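Local coordinates for uncharacterized protein (Treponema denticola ATCC 35404, PDB 6R9N), which senses iron(II) and oxygen for bacterial chemotaxis, stabilising an iron-peroxy species at a di-iron centre, at residues A[47-52]-A[75-80]; A[100-105]-A[119-124]; A[212-217]-A[237-242]. All coordinates share one frame; numbering follows the deposited sequence.

How the contacts relate
Contacts 1 and 2 belong to one mixed sheet: strands 73-77 and 99-103, one from each contact, are neighbours in it, and the centres of the two contacts are about 11 Å apart. Contact 1 is wholly buried and runs from apolar strand packing into a carboxylate-hydroxyl-imidazole chain that ends on an iron. Contact 2 uses the same parallel backbone pairing at the outermost strand, where burial is only partial and its side-chain packing is largely apolar. Contact 3 lies apart, about 23 Å from contact 1 and about 26 Å from contact 2, centre to centre. There, two helices meet through a few side chains near the surface, with one weak direct hydrogen bond instead of a run of backbone bonds.

Contact 1: residues A[47-52]-A[75-80]; sequences VLLDPG and TIFFSH. With FE (Fe (III) ion), chain D.
Asp-50 has the most surface buried here and turns a parallel strand pairing into support for an iron ligand. Its carboxylate faces Ser-79 with both oxygens, each through its syn lone pair: OD1 accepts from Ser-79 N at 2.7 Å, and OD2 accepts from Ser-79 OG at 2.6 Å. This double grip fixes the rotation of the buried carboxylate. Ser-79 OG occupies the crowded position between its own N and carbonyl carbon (chi1 63°), from which it also accepts from His-80 ND1 at 2.8 Å, nearly in the imidazole plane. His-80 NE2 binds Fe(III) at 2.4 Å, so Ser-79 and Asp-50 form second and third shells around the iron; the chain probably orients the imidazole and may make it more electron-rich. Phe-77, its CG anti to N (chi1 174°), takes Leu-49 CD2 against Phe-77 CB at 3.6 Å, the two side chains crossing obliquely. Its N donates to Leu-48 O, and its O accepts from Asp-50 N at 2.9 Å. Thr-75 O accepts from Leu-48 N, and its side chain lies alongside Val-47. The two strands belong to a beta-alpha-beta unit of the metallo-beta-lactamase fold, with helix 57-65 between them. Asp-82, His-148 and Asp-167 also bind this iron. Trp-92 of helix 89-95 packs on Leu-48, Ile-76 and Pro-51, whereas Phe-164 of strand 162-164 covers Leu-49, Asp-50, Phe-77 and Ser-79.

Contact 2: residues A[100-105]-A[119-124]; sequences IYISSL and SRMVPI
Parallel pairing at the edge of the first sheet of the metallo-beta-lactamase fold joins strand 99-103 to 121-124, the outermost strand within the chain. The segment axes approach to 4.5 Å at 32°, a marked twist. On one side of the sheet Tyr-101 and Val-122 lie side by side and point the same way. Val-122 CB sits over the middle of the Tyr-101 ring, 3.8 Å from its centroid and only 2° off the normal, a CH-pi contact. The two methyls straddle this point: CG1 reaches Tyr-101 CE2 at 3.6 Å and CG2 reaches CE1 at 3.7 Å. Ile-124 takes a different approach, bringing CG1 to the ring edge. On the other side, Met-121 bends at chi2 and chi3, which carries its CE to Ile-102 CG2 at 3.7 Å and leaves SD beside Ile-100 CB. Val-107 of helix 104-107 touches both Ile-102 and Met-121. Five backbone hydrogen bonds stitch the pair, the longest from Ile-102 N to Val-122 O (3.3 Å). Where the strand gives way to a weakly bonded helix, Ser-103 is the N-cap, its OG accepting from Leu-105 N, while the same OG donates to a water that in turn donates to Ile-124 O.

Contact 3: residues A[212-217]-A[237-242]; sequences YVRRLN and FLNWLS
Arg-214 lays its aliphatic chain past Leu-238, the two side chains sliding by each other in opposite directions with Arg-214 CG at 4.0 Å from Leu-238 CD1. The same methyl also faces Val-213, whose CG1 lies 4.3 Å from Leu-238 CD1, so Leu-238 carries the apolar part of the contact. Extended from CG to NE, the Arg-214 chain runs on beyond Leu-238, and NH1 meets Asn-239 OD1 of the same helix near the guanidinium plane, in a weak hydrogen bond of 3.4 Å, with the guanidinium and amide planes 55° apart. These are helices 203-215 and 232-242, neighbours in the helical layer beside the second sheet of the metallo-beta-lactamase sandwich: Tyr-212 and Leu-216 rest on Ile-142 of strand 138-143, and Leu-241 packs on Val-206, Trp-209 and Val-210 of the facing helix. The nearest CA atoms, of Arg-214 and Leu-238, are 7.9 Å apart, and the two segments bury just 197 Å² between them. A water accepts from Arg-214 NE at 2.4 Å and donates weakly to Asn-239 OD1. Ser-242 OG comes within 3.7 Å of Arg-214 NH1 without bonding to it; the hydroxyl donates instead to Asn-239 O, 3.0 Å from OG, one turn back in its own helix.

Contact 1: residues A[47-52]-A[75-80]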
loop_
_atom_site.group_PDB
_atom_site.type_symbol
_atom_site.label_atom_id
_atom_site.label_comp_id
_atom_site.label_asym_id
_atom_site.label_seq_id
_atom_site.Cartn_x
_atom_site.Cartn_y
_atom_site.Cartn_z
ATOM N N VAL A 47 -19.376 -3.595 -13.540
ATOM C CA VAL A 47 -18.120 -2.966 -13.135
ATOM C C VAL A 47 -17.958 -3.244 -11.644
ATOM O O VAL A 47 -18.821 -2.860 -10.845
ATOM C CB VAL A 47 -18.107 -1.449 -13.409
ATOM C CG1 VAL A 47 -16.815 -0.815 -12.894
ATOM C CG2 VAL A 47 -18.328 -1.150 -14.903
ATOM N N LEU A 48 -16.885 -3.935 -11.278
ATOM C CA LEU A 48 -16.654 -4.359 -9.900
ATOM C C LEU A 48 -15.660 -3.427 -9.221
ATOM O O LEU A 48 -14.554 -3.231 -9.729
ATOM C CB LEU A 48 -16.133 -5.795 -9.887
ATOM C CG LEU A 48 -16.102 -6.577 -8.579
ATOM C CD1 LEU A 48 -17.462 -6.517 -7.865
ATOM C CD2 LEU A 48 -15.694 -8.023 -8.882
ATOM N N LEU A 49 -16.027 -2.901 -8.047
ATOM C CA LEU A 49 -15.185 -1.952 -7.323
ATOM C C LEU A 49 -14.560 -2.603 -6.091
ATOM O O LEU A 49 -15.278 -3.087 -5.206
ATOM C CB LEU A 49 -15.983 -0.719 -6.904
ATOM C CG LEU A 49 -16.720 0.086 -7.968
ATOM C CD1 LEU A 49 -17.092 1.451 -7.446
ATOM C CD2 LEU A 49 -15.889 0.227 -9.211
ATOM N N ASP A 50 -13.217 -2.554 -6.016
ATOM C CA ASP A 50 -12.389 -3.027 -4.904
ATOM C C ASP A 50 -12.926 -4.328 -4.326
ATOM O O ASP A 50 -13.388 -4.375 -3.177
ATOM C CB ASP A 50 -12.290 -1.958 -3.817
ATOM C CG ASP A 50 -11.302 -0.866 -4.180
ATOM O OD1 ASP A 50 -10.925 -0.786 -5.379
ATOM O OD2 ASP A 50 -10.897 -0.092 -3.276
ATOM N N PRO A 51 -12.907 -5.402 -5.110
ATOM C CA PRO A 51 -13.485 -6.665 -4.666
ATOM C C PRO A 51 -12.603 -7.439 -3.707
ATOM O O PRO A 51 -12.960 -8.565 -3.348
ATOM C CB PRO A 51 -13.637 -7.421 -5.990
ATOM C CG PRO A 51 -12.399 -6.999 -6.751
ATOM C CD PRO A 51 -12.116 -5.569 -6.343
ATOM N N GLY A 52 -11.489 -6.854 -3.272
ATOM C CA GLY A 52 -10.466 -7.638 -2.615
ATOM C C GLY A 52 -10.949 -8.293 -1.344
ATOM O O GLY A 52 -11.898 -7.859 -0.692
ATOM N N THR A 75 -15.201 -4.832 -16.309
ATOM C CA THR A 75 -14.223 -3.946 -15.699
ATOM C C THR A 75 -14.137 -4.219 -14.204
ATOM O O THR A 75 -15.151 -4.450 -13.549
ATOM C CB THR A 75 -14.600 -2.479 -15.956
ATOM O OG1 THR A 75 -14.452 -2.193 -17.352
ATOM C CG2 THR A 75 -13.707 -1.526 -15.171
ATOM N N ILE A 76 -12.924 -4.197 -13.675
ATOM C CA ILE A 76 -12.672 -4.300 -12.245
ATOM C C ILE A 76 -11.785 -3.121 -11.866
ATOM O O ILE A 76 -10.724 -2.922 -12.466
ATOM C CB ILE A 76 -12.000 -5.632 -11.883
ATOM C CG1 ILE A 76 -12.951 -6.792 -12.161
ATOM C CG2 ILE A 76 -11.554 -5.637 -10.436
ATOM C CD1 ILE A 76 -12.254 -8.137 -12.188
ATOM N N PHE A 77 -12.225 -2.334 -10.893
ATOM C CA PHE A 77 -11.547 -1.110 -10.501
ATOM C C PHE A 77 -10.874 -1.332 -9.156
ATOM O O PHE A 77 -11.517 -1.803 -8.216
ATOM C CB PHE A 77 -12.539 0.042 -10.423
ATOM C CG PHE A 77 -11.956 1.324 -9.891
ATOM C CD1 PHE A 77 -11.390 2.254 -10.759
ATOM C CD2 PHE A 77 -12.004 1.614 -8.530
ATOM C CE1 PHE A 77 -10.881 3.439 -10.286
ATOM C CE2 PHE A 77 -11.493 2.797 -8.043
ATOM C CZ PHE A 77 -10.926 3.712 -8.916
ATOM N N PHE A 78 -9.585 -1.015 -9.078
ATOM C CA PHE A 78 -8.806 -1.080 -7.843
ATOM C C PHE A 78 -8.446 0.349 -7.456
ATOM O O PHE A 78 -7.682 1.012 -8.175
ATOM C CB PHE A 78 -7.513 -1.885 -8.028
ATOM C CG PHE A 78 -7.699 -3.365 -8.146
ATOM C CD1 PHE A 78 -8.934 -3.951 -8.034
ATOM C CD2 PHE A 78 -6.608 -4.180 -8.351
ATOM C CE1 PHE A 78 -9.082 -5.323 -8.137
ATOM C CE2 PHE A 78 -6.751 -5.557 -8.453
ATOM C CZ PHE A 78 -7.996 -6.123 -8.349
ATOM N N SER A 79 -8.954 0.813 -6.308
ATOM C CA SER A 79 -8.625 2.172 -5.884
ATOM C C SER A 79 -7.118 2.328 -5.668
ATOM O O SER A 79 -6.548 3.382 -5.982
ATOM C CB SER A 79 -9.403 2.546 -4.616
ATOM O OG SER A 79 -9.058 1.714 -3.521
ATOM N N HIS A 80 -6.450 1.297 -5.156
ATOM C CA HIS A 80 -4.988 1.342 -4.962
ATOM C C HIS A 80 -4.487 -0.086 -4.726
ATOM O O HIS A 80 -5.190 -1.055 -5.032
ATOM C CB HIS A 80 -4.609 2.313 -3.827
ATOM C CG HIS A 80 -5.185 1.955 -2.489
ATOM N ND1 HIS A 80 -6.543 1.853 -2.258
ATOM C CD2 HIS A 80 -4.582 1.692 -1.302
ATOM C CE1 HIS A 80 -6.749 1.546 -0.986
ATOM N NE2 HIS A 80 -5.577 1.435 -0.388
HETATM FE FE FE D . -5.500 1.388 2.001
#

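Contact 2: residues A[100-105]-A[119-124]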
loop_
_atom_site.group_PDB
_atom_site.type_symbol
_atom_site.label_atom_id
_atom_site.label_comp_id
_atom_site.label_asym_id
_atom_site.label_seq_id
_atom_site.Cartn_x
_atom_site.Cartn_y
_atom_site.Cartn_z
ATOM N N ILE A 100 -8.542 -4.764 -15.591
ATOM C CA ILE A 100 -8.389 -4.236 -14.242
ATOM C C ILE A 100 -7.809 -2.831 -14.319
ATOM O O ILE A 100 -6.697 -2.630 -14.824
ATOM C CB ILE A 100 -7.508 -5.148 -13.382
ATOM C CG1 ILE A 100 -8.210 -6.485 -13.187
ATOM C CG2 ILE A 100 -7.245 -4.502 -12.044
ATOM C CD1 ILE A 100 -7.455 -7.421 -12.310
ATOM N N TYR A 101 -8.545 -1.867 -13.777
ATOM C CA TYR A 101 -8.092 -0.487 -13.758
ATOM C C TYR A 101 -7.387 -0.219 -12.440
ATOM O O TYR A 101 -7.945 -0.465 -11.361
ATOM C CB TYR A 101 -9.258 0.478 -13.930
ATOM C CG TYR A 101 -9.806 0.605 -15.349
ATOM C CD1 TYR A 101 -10.368 -0.488 -16.003
ATOM C CD2 TYR A 101 -9.779 1.829 -16.017
ATOM C CE1 TYR A 101 -10.889 -0.367 -17.311
ATOM C CE2 TYR A 101 -10.290 1.968 -17.309
ATOM C CZ TYR A 101 -10.847 0.870 -17.956
ATOM O OH TYR A 101 -11.352 1.010 -19.251
ATOM N N ILE A 102 -6.160 0.286 -12.535
ATOM C CA ILE A 102 -5.377 0.622 -11.359
ATOM C C ILE A 102 -4.385 1.692 -11.772
ATOM O O ILE A 102 -4.023 1.802 -12.948
ATOM C CB ILE A 102 -4.681 -0.638 -10.785
ATOM C CG1 ILE A 102 -4.155 -0.354 -9.367
ATOM C CG2 ILE A 102 -3.597 -1.125 -11.747
ATOM C CD1 ILE A 102 -3.812 -1.586 -8.588
ATOM N N SER A 103 -3.972 2.505 -10.810
ATOM C CA SER A 103 -2.933 3.496 -11.058
ATOM C C SER A 103 -1.733 2.893 -11.769
ATOM O O SER A 103 -1.279 1.796 -11.437
ATOM C CB SER A 103 -2.469 4.114 -9.742
ATOM O OG SER A 103 -1.407 5.017 -10.005
ATOM N N SER A 104 -1.209 3.633 -12.747
ATOM C CA SER A 104 0.034 3.221 -13.394
ATOM C C SER A 104 1.182 3.047 -12.394
ATOM O O SER A 104 2.139 2.337 -12.699
ATOM C CB SER A 104 0.415 4.219 -14.487
ATOM O OG SER A 104 0.788 5.458 -13.926
ATOM N N LEU A 105 1.089 3.633 -11.193
ATOM C CA LEU A 105 2.129 3.423 -10.181
ATOM C C LEU A 105 2.274 1.959 -9.796
ATOM O O LEU A 105 3.351 1.547 -9.345
ATOM C CB LEU A 105 1.842 4.238 -8.916
ATOM C CG LEU A 105 2.405 5.645 -8.782
ATOM C CD1 LEU A 105 1.786 6.529 -9.828
ATOM C CD2 LEU A 105 2.159 6.208 -7.378
ATOM N N SER A 119 -1.886 -7.914 -20.259
ATOM C CA SER A 119 -2.965 -7.420 -21.107
ATOM C C SER A 119 -4.274 -7.221 -20.348
ATOM O O SER A 119 -5.229 -6.694 -20.930
ATOM C CB SER A 119 -3.195 -8.363 -22.285
ATOM O OG SER A 119 -3.928 -9.509 -21.882
ATOM N N ARG A 120 -4.362 -7.664 -19.091
ATOM C CA ARG A 120 -5.550 -7.383 -18.299
ATOM C C ARG A 120 -5.529 -6.003 -17.643
ATOM O O ARG A 120 -6.571 -5.562 -17.154
ATOM C CB ARG A 120 -5.738 -8.452 -17.213
ATOM C CG ARG A 120 -5.511 -9.893 -17.666
ATOM C CD ARG A 120 -6.660 -10.425 -18.510
ATOM N NE ARG A 120 -7.954 -10.301 -17.840
ATOM C CZ ARG A 120 -8.644 -11.319 -17.327
ATOM N NH1 ARG A 120 -8.177 -12.557 -17.381
ATOM N NH2 ARG A 120 -9.809 -11.094 -16.745
ATOM N N MET A 121 -4.385 -5.315 -17.624
ATOM C CA MET A 121 -4.226 -4.061 -16.888
ATOM C C MET A 121 -4.513 -2.832 -17.738
ATOM O O MET A 121 -4.000 -2.711 -18.854
ATOM C CB MET A 121 -2.805 -3.956 -16.336
ATOM C CG MET A 121 -2.379 -5.189 -15.585
ATOM S SD MET A 121 -3.467 -5.413 -14.177
ATOM C CE MET A 121 -2.569 -4.436 -12.965
ATOM N N VAL A 122 -5.338 -1.932 -17.213
ATOM C CA VAL A 122 -5.490 -0.585 -17.750
ATOM C C VAL A 122 -4.856 0.388 -16.754
ATOM O O VAL A 122 -5.447 0.662 -15.698
ATOM C CB VAL A 122 -6.958 -0.229 -18.005
ATOM C CG1 VAL A 122 -7.027 1.180 -18.599
ATOM C CG2 VAL A 122 -7.631 -1.290 -18.914
ATOM N N PRO A 123 -3.693 0.972 -17.058
ATOM C CA PRO A 123 -3.054 1.888 -16.098
ATOM C C PRO A 123 -3.745 3.242 -16.127
ATOM O O PRO A 123 -3.948 3.827 -17.189
ATOM C CB PRO A 123 -1.605 1.987 -16.602
ATOM C CG PRO A 123 -1.484 0.938 -17.717
ATOM C CD PRO A 123 -2.868 0.772 -18.261
ATOM N N ILE A 124 -4.117 3.745 -14.958
ATOM C CA ILE A 124 -4.737 5.062 -14.847
ATOM C C ILE A 124 -3.618 6.087 -14.706
ATOM O O ILE A 124 -2.786 5.954 -13.799
ATOM C CB ILE A 124 -5.708 5.144 -13.663
ATOM C CG1 ILE A 124 -6.701 3.972 -13.689
ATOM C CG2 ILE A 124 -6.463 6.459 -13.725
ATOM C CD1 ILE A 124 -7.578 3.909 -12.449
HETATM O O HOH W 1 -1.706 7.058 -11.567
#

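Contact 3: residues A[212-217]-A[237-242]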
loop_
_atom_site.group_PDB
_atom_site.type_symbol
_atom_site.label_atom_id
_atom_site.label_comp_id
_atom_site.label_asym_id
_atom_site.label_seq_id
_atom_site.Cartn_x
_atom_site.Cartn_y
_atom_site.Cartn_z
ATOM N N TYR A 212 -11.580 19.653 -5.227
ATOM C CA TYR A 212 -11.825 18.918 -6.464
ATOM C C TYR A 212 -13.163 18.198 -6.401
ATOM O O TYR A 212 -14.000 18.324 -7.306
ATOM C CB TYR A 212 -10.674 17.929 -6.697
ATOM C CG TYR A 212 -10.613 17.243 -8.050
ATOM C CD1 TYR A 212 -11.505 16.232 -8.383
ATOM C CD2 TYR A 212 -9.631 17.580 -8.978
ATOM C CE1 TYR A 212 -11.446 15.591 -9.617
ATOM C CE2 TYR A 212 -9.553 16.941 -10.214
ATOM C CZ TYR A 212 -10.465 15.941 -10.521
ATOM O OH TYR A 212 -10.409 15.294 -11.733
ATOM N N VAL A 213 -13.401 17.472 -5.308
ATOM C CA VAL A 213 -14.603 16.659 -5.216
ATOM C C VAL A 213 -15.842 17.536 -5.142
ATOM O O VAL A 213 -16.866 17.220 -5.758
ATOM C CB VAL A 213 -14.501 15.708 -4.008
ATOM C CG1 VAL A 213 -15.887 15.145 -3.617
ATOM C CG2 VAL A 213 -13.522 14.591 -4.314
ATOM N N ARG A 214 -15.750 18.682 -4.459
ATOM C CA ARG A 214 -16.887 19.596 -4.383
ATOM C C ARG A 214 -17.355 20.019 -5.773
ATOM O O ARG A 214 -18.550 20.258 -5.980
ATOM C CB ARG A 214 -16.522 20.823 -3.536
ATOM C CG ARG A 214 -16.759 20.657 -2.037
ATOM C CD ARG A 214 -16.670 22.003 -1.338
ATOM N NE ARG A 214 -16.506 21.946 0.122
ATOM C CZ ARG A 214 -15.523 22.570 0.779
ATOM N NH1 ARG A 214 -15.430 22.497 2.104
ATOM N NH2 ARG A 214 -14.616 23.264 0.102
ATOM N N ARG A 215 -16.439 20.103 -6.736
ATOM C CA ARG A 215 -16.825 20.510 -8.084
ATOM C C ARG A 215 -17.591 19.409 -8.798
ATOM O O ARG A 215 -18.465 19.699 -9.621
ATOM C CB ARG A 215 -15.597 20.901 -8.897
ATOM C CG ARG A 215 -14.940 22.173 -8.418
ATOM C CD ARG A 215 -13.796 22.565 -9.344
ATOM N NE ARG A 215 -14.308 23.045 -10.625
ATOM C CZ ARG A 215 -14.362 22.314 -11.736
ATOM N NH1 ARG A 215 -14.852 22.841 -12.852
ATOM N NH2 ARG A 215 -13.917 21.061 -11.739
ATOM N N LEU A 216 -17.252 18.147 -8.551
ATOM C CA LEU A 216 -18.252 17.124 -8.774
ATOM C C LEU A 216 -19.367 17.390 -7.779
ATOM O O LEU A 216 -19.129 17.866 -6.674
ATOM C CB LEU A 216 -17.671 15.724 -8.570
ATOM C CG LEU A 216 -16.257 15.318 -8.986
ATOM C CD1 LEU A 216 -15.838 14.144 -8.125
ATOM C CD2 LEU A 216 -16.192 14.930 -10.443
ATOM N N ASN A 217 -20.571 17.114 -8.142
ATOM C CA ASN A 217 -21.496 17.401 -7.050
ATOM C C ASN A 217 -22.080 16.085 -6.581
ATOM O O ASN A 217 -23.223 15.774 -6.917
ATOM C CB ASN A 217 -22.600 18.374 -7.465
ATOM C CG ASN A 217 -22.046 19.687 -7.955
ATOM O OD1 ASN A 217 -21.747 19.847 -9.147
ATOM N ND2 ASN A 217 -21.871 20.634 -7.035
ATOM N N PHE A 237 -19.143 15.580 5.892
ATOM C CA PHE A 237 -17.841 14.938 5.777
ATOM C C PHE A 237 -16.836 15.853 5.083
ATOM O O PHE A 237 -15.715 16.056 5.569
ATOM C CB PHE A 237 -17.961 13.609 5.027
ATOM C CG PHE A 237 -16.631 12.981 4.766
ATOM C CD1 PHE A 237 -15.946 12.344 5.792
ATOM C CD2 PHE A 237 -16.025 13.101 3.537
ATOM C CE1 PHE A 237 -14.709 11.796 5.569
ATOM C CE2 PHE A 237 -14.784 12.562 3.314
ATOM C CZ PHE A 237 -14.122 11.904 4.334
ATOM N N LEU A 238 -17.225 16.421 3.940
ATOM C CA LEU A 238 -16.310 17.282 3.195
ATOM C C LEU A 238 -15.858 18.475 4.031
ATOM O O LEU A 238 -14.671 18.832 4.019
ATOM C CB LEU A 238 -16.971 17.757 1.901
ATOM C CG LEU A 238 -17.326 16.640 0.925
ATOM C CD1 LEU A 238 -17.914 17.179 -0.377
ATOM C CD2 LEU A 238 -16.092 15.803 0.663
ATOM N N ASN A 239 -16.780 19.100 4.773
ATOM C CA ASN A 239 -16.397 20.244 5.601
ATOM C C ASN A 239 -15.391 19.830 6.664
ATOM O O ASN A 239 -14.376 20.511 6.873
ATOM C CB ASN A 239 -17.631 20.872 6.258
ATOM C CG ASN A 239 -18.539 21.563 5.258
ATOM O OD1 ASN A 239 -18.138 21.849 4.120
ATOM N ND2 ASN A 239 -19.776 21.833 5.674
ATOM N N TRP A 240 -15.638 18.690 7.318
ATOM C CA TRP A 240 -14.730 18.205 8.352
ATOM C C TRP A 240 -13.348 17.894 7.776
ATOM O O TRP A 240 -12.319 18.264 8.356
ATOM C CB TRP A 240 -15.336 16.978 9.023
ATOM C CG TRP A 240 -14.396 16.240 9.914
ATOM C CD1 TRP A 240 -14.078 16.543 11.207
ATOM C CD2 TRP A 240 -13.664 15.053 9.588
ATOM N NE1 TRP A 240 -13.189 15.618 11.708
ATOM C CE2 TRP A 240 -12.918 14.694 10.734
ATOM C CE3 TRP A 240 -13.568 14.257 8.441
ATOM C CZ2 TRP A 240 -12.097 13.573 10.765
ATOM C CZ3 TRP A 240 -12.747 13.149 8.469
ATOM C CH2 TRP A 240 -12.019 12.817 9.625
ATOM N N LEU A 241 -13.308 17.208 6.628
ATOM C CA LEU A 241 -12.032 16.775 6.063
ATOM C C LEU A 241 -11.178 17.959 5.621
ATOM O O LEU A 241 -9.958 17.969 5.842
ATOM C CB LEU A 241 -12.280 15.832 4.882
ATOM C CG LEU A 241 -11.014 15.219 4.274
ATOM C CD1 LEU A 241 -10.194 14.470 5.340
ATOM C CD2 LEU A 241 -11.344 14.314 3.088
ATOM N N SER A 242 -11.800 18.982 5.021
ATOM C CA SER A 242 -11.028 20.069 4.435
ATOM C C SER A 242 -10.211 20.816 5.479
ATOM O O SER A 242 -9.166 21.381 5.150
ATOM C CB SER A 242 -11.951 21.038 3.696
ATOM O OG SER A 242 -12.777 21.712 4.621
HETATM O O HOH W 2 -18.554 20.879 0.880
#